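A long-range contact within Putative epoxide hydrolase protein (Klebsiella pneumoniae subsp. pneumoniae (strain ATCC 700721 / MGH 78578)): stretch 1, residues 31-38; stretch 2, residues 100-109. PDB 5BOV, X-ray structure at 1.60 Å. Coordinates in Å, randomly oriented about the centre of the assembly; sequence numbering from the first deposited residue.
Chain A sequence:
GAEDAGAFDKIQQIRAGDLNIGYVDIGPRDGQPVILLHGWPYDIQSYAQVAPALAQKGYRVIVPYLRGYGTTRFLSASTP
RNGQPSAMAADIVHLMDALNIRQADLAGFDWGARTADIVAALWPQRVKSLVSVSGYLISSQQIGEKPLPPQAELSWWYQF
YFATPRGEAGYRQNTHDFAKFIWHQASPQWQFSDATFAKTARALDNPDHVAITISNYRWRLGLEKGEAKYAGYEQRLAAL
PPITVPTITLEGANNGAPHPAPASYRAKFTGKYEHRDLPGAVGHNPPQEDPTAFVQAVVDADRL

Stretch 1 31-38: GQPVILLH
Stretch 2 100-109: NIRQADLAGF

Two strands far apart in sequence lie side by side in a parallel sheet, their N-to-C directions 23° apart and their axes approaching to 4.4 Å. Register pairs Val 34 with Asp 105, Ile 35 with Leu 106, Leu 36 with Ala 107 and Leu 37 with Gly 108, with CA atoms 4.5 to 5.0 Å apart. Extended backbones, with phi/psi near -118/122 at Ile 35 and -146/143 at Ala 107, let the peptide groups mesh. Together the stretches bury 652 Å².

Ile 35, which has the most surface covered by the other stretch, sits at the centre of the ladder. Ile 35 N donates to Asp 105 O at 2.9 Å, and Ile 35 O accepts from Ala 107 N at 3.0 Å; one residue thus bridges two positions of the neighbouring strand, as parallel pairing requires. Ile 35 O also lies 3.4 Å from Leu 106 CA in a CA-H...O contact. The side chain, chi1 m and chi2 t, shares a face with Leu 106, also m and t: Ile 35 CB meets Leu 106 CD2 at 3.6 Å, while Ile 35 CD1 reaches Ala 104 CB at 4.0 Å. A branched aliphatic residue suits this extended, buried position, filling space beside its backbone.

Asp 105 is anchored first by its main chain: Asp 105 N donates to Pro 33 O at 2.9 Å. Proline has no amide hydrogen to give, but its carbonyl remains a good acceptor. The acid's side chain (chi1 m, chi2 -41°) lies on the face shared with Val 34, Leu 36 and Ala 107; Asp 105 OD2 is 3.5 Å from Gln 32 CG, and OD1 is hydrogen-bonded elsewhere in the structure, which offsets the cost of burying a polar group.

Pro 33 points its CB toward stretch 2 and packs its C-gamma exo ring on hydrophobic neighbours, with Pro 33 CB 3.9 Å from Ile 101 CG2 and 4.0 Å from Ala 104 CB. Nearby, Gln 32 (chi1 t, chi2 p) folds so that its NE2 donates to Pro 33 O at 3.1 Å. A water accepts from Gln 32 NE2 at 3.0 Å and donates to Gln 103 OE1 at 2.9 Å, linking the partly exposed end.

Farther along, Leu 37 N donates to Ala 107 O at 2.8 Å. The small Ala 107 accommodates Leu 36 (m, t), whose CD2 lies 3.8 Å from Ala 107 CB. The ladder then loosens: Phe 109 N to Leu 37 O is a weak bond of 3.4 Å.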

# COMPACT_ATOMS: atom_id res chain seq x y z
N GLY A 31 17.26 -6.88 14.44
CA GLY A 31 15.92 -7.50 14.55
C GLY A 31 15.40 -7.94 13.20
O GLY A 31 15.87 -7.51 12.13
N GLN A 32 14.48 -8.93 13.25
CA GLN A 32 13.81 -9.40 12.03
C GLN A 32 13.23 -8.19 11.32
O GLN A 32 12.39 -7.52 11.87
CB GLN A 32 12.67 -10.36 12.41
CG GLN A 32 11.76 -10.76 11.21
CD GLN A 32 12.48 -11.41 10.06
OE1 GLN A 32 13.16 -12.42 10.27
NE2 GLN A 32 12.29 -10.92 8.85
N PRO A 33 13.58 -7.98 10.04
CA PRO A 33 12.98 -6.82 9.35
C PRO A 33 11.52 -7.02 8.95
O PRO A 33 11.15 -8.07 8.45
CB PRO A 33 13.89 -6.64 8.07
CG PRO A 33 15.14 -7.40 8.39
CD PRO A 33 14.74 -8.51 9.29
N VAL A 34 10.73 -5.93 9.11
CA VAL A 34 9.36 -5.84 8.67
C VAL A 34 9.20 -4.51 7.91
O VAL A 34 9.69 -3.50 8.40
CB VAL A 34 8.38 -5.77 9.88
CG1 VAL A 34 6.96 -5.74 9.43
CG2 VAL A 34 8.60 -6.91 10.83
N ILE A 35 8.58 -4.55 6.73
CA ILE A 35 8.35 -3.37 5.91
C ILE A 35 6.85 -3.19 5.78
O ILE A 35 6.14 -4.13 5.36
CB ILE A 35 9.03 -3.46 4.52
CG1 ILE A 35 10.55 -3.70 4.71
CG2 ILE A 35 8.74 -2.19 3.72
CD1 ILE A 35 11.29 -3.93 3.42
N LEU A 36 6.38 -2.03 6.21
CA LEU A 36 4.95 -1.75 6.33
C LEU A 36 4.63 -0.71 5.28
O LEU A 36 5.13 0.41 5.32
CB LEU A 36 4.61 -1.21 7.74
CG LEU A 36 5.01 -2.14 8.91
CD1 LEU A 36 4.79 -1.41 10.25
CD2 LEU A 36 4.27 -3.47 8.86
N LEU A 37 3.65 -1.04 4.41
CA LEU A 37 3.34 -0.19 3.27
C LEU A 37 1.94 0.35 3.32
O LEU A 37 0.93 -0.42 3.41
CB LEU A 37 3.54 -1.03 1.99
CG LEU A 37 4.93 -1.61 1.75
CD1 LEU A 37 4.94 -2.43 0.46
CD2 LEU A 37 6.02 -0.55 1.72
N HIS A 38 1.82 1.67 3.22
CA HIS A 38 0.50 2.31 3.28
C HIS A 38 -0.22 2.29 1.93
O HIS A 38 0.35 1.89 0.91
CB HIS A 38 0.69 3.74 3.77
CG HIS A 38 1.39 4.66 2.81
ND1 HIS A 38 0.74 5.22 1.73
CD2 HIS A 38 2.68 5.04 2.70
CE1 HIS A 38 1.60 5.94 1.02
NE2 HIS A 38 2.78 5.88 1.62
N ASN A 100 20.47 -2.92 2.61
CA ASN A 100 21.11 -4.22 2.81
C ASN A 100 20.24 -5.24 3.53
O ASN A 100 20.69 -6.04 4.37
CB ASN A 100 22.50 -4.09 3.49
CG ASN A 100 23.45 -3.29 2.65
OD1 ASN A 100 23.57 -3.54 1.46
ND2 ASN A 100 24.04 -2.25 3.23
N ILE A 101 18.97 -5.25 3.14
CA ILE A 101 17.98 -6.14 3.74
C ILE A 101 17.76 -7.22 2.69
O ILE A 101 17.12 -6.95 1.67
CB ILE A 101 16.68 -5.40 4.12
CG1 ILE A 101 16.91 -4.43 5.30
CG2 ILE A 101 15.61 -6.42 4.54
CD1 ILE A 101 15.70 -3.54 5.60
N ARG A 102 18.21 -8.44 2.98
CA ARG A 102 18.03 -9.56 2.05
C ARG A 102 16.59 -10.09 2.01
O ARG A 102 16.11 -10.41 0.96
CB ARG A 102 18.87 -10.67 2.58
CG ARG A 102 18.89 -11.91 1.72
CD ARG A 102 19.62 -13.07 2.44
NE ARG A 102 18.82 -13.67 3.54
CZ ARG A 102 17.77 -14.51 3.40
NH1 ARG A 102 17.33 -14.90 2.21
NH2 ARG A 102 17.14 -14.96 4.47
N GLN A 103 15.95 -10.13 3.16
CA GLN A 103 14.59 -10.66 3.26
C GLN A 103 13.83 -9.96 4.38
O GLN A 103 14.43 -9.59 5.38
CB GLN A 103 14.70 -12.16 3.50
CG GLN A 103 13.36 -12.88 3.43
CD GLN A 103 13.38 -14.33 3.98
OE1 GLN A 103 13.73 -14.57 5.14
NE2 GLN A 103 13.12 -15.30 3.11
N ALA A 104 12.53 -9.67 4.17
CA ALA A 104 11.74 -9.03 5.21
C ALA A 104 10.34 -9.63 5.24
O ALA A 104 9.85 -10.16 4.23
CB ALA A 104 11.62 -7.57 4.97
N ASP A 105 9.66 -9.47 6.38
CA ASP A 105 8.22 -9.61 6.43
C ASP A 105 7.61 -8.36 5.80
O ASP A 105 8.11 -7.29 6.04
CB ASP A 105 7.79 -9.73 7.87
CG ASP A 105 8.23 -10.98 8.51
OD1 ASP A 105 8.19 -12.06 7.92
OD2 ASP A 105 8.63 -10.90 9.76
N LEU A 106 6.61 -8.52 4.93
CA LEU A 106 5.93 -7.38 4.31
C LEU A 106 4.49 -7.36 4.74
O LEU A 106 3.82 -8.40 4.84
CB LEU A 106 5.97 -7.47 2.80
CG LEU A 106 7.31 -7.46 2.12
CD1 LEU A 106 7.06 -7.40 0.61
CD2 LEU A 106 8.22 -6.42 2.58
N ALA A 107 3.96 -6.15 4.90
CA ALA A 107 2.53 -5.99 5.23
C ALA A 107 2.02 -4.72 4.56
O ALA A 107 2.77 -3.74 4.45
CB ALA A 107 2.31 -5.88 6.71
N GLY A 108 0.78 -4.77 4.08
CA GLY A 108 0.24 -3.61 3.46
C GLY A 108 -1.28 -3.63 3.34
O GLY A 108 -1.93 -4.67 3.59
N PHE A 109 -1.83 -2.45 3.04
CA PHE A 109 -3.24 -2.33 2.63
C PHE A 109 -3.32 -1.42 1.40
O PHE A 109 -2.48 -0.59 1.17
CB PHE A 109 -4.16 -1.82 3.80
CG PHE A 109 -3.89 -0.37 4.19
CD1 PHE A 109 -2.74 -0.03 4.94
CD2 PHE A 109 -4.73 0.65 3.75
CE1 PHE A 109 -2.51 1.30 5.25
CE2 PHE A 109 -4.52 2.00 4.09
CZ PHE A 109 -3.40 2.31 4.85
O HOH W 1 13.99 -12.19 6.75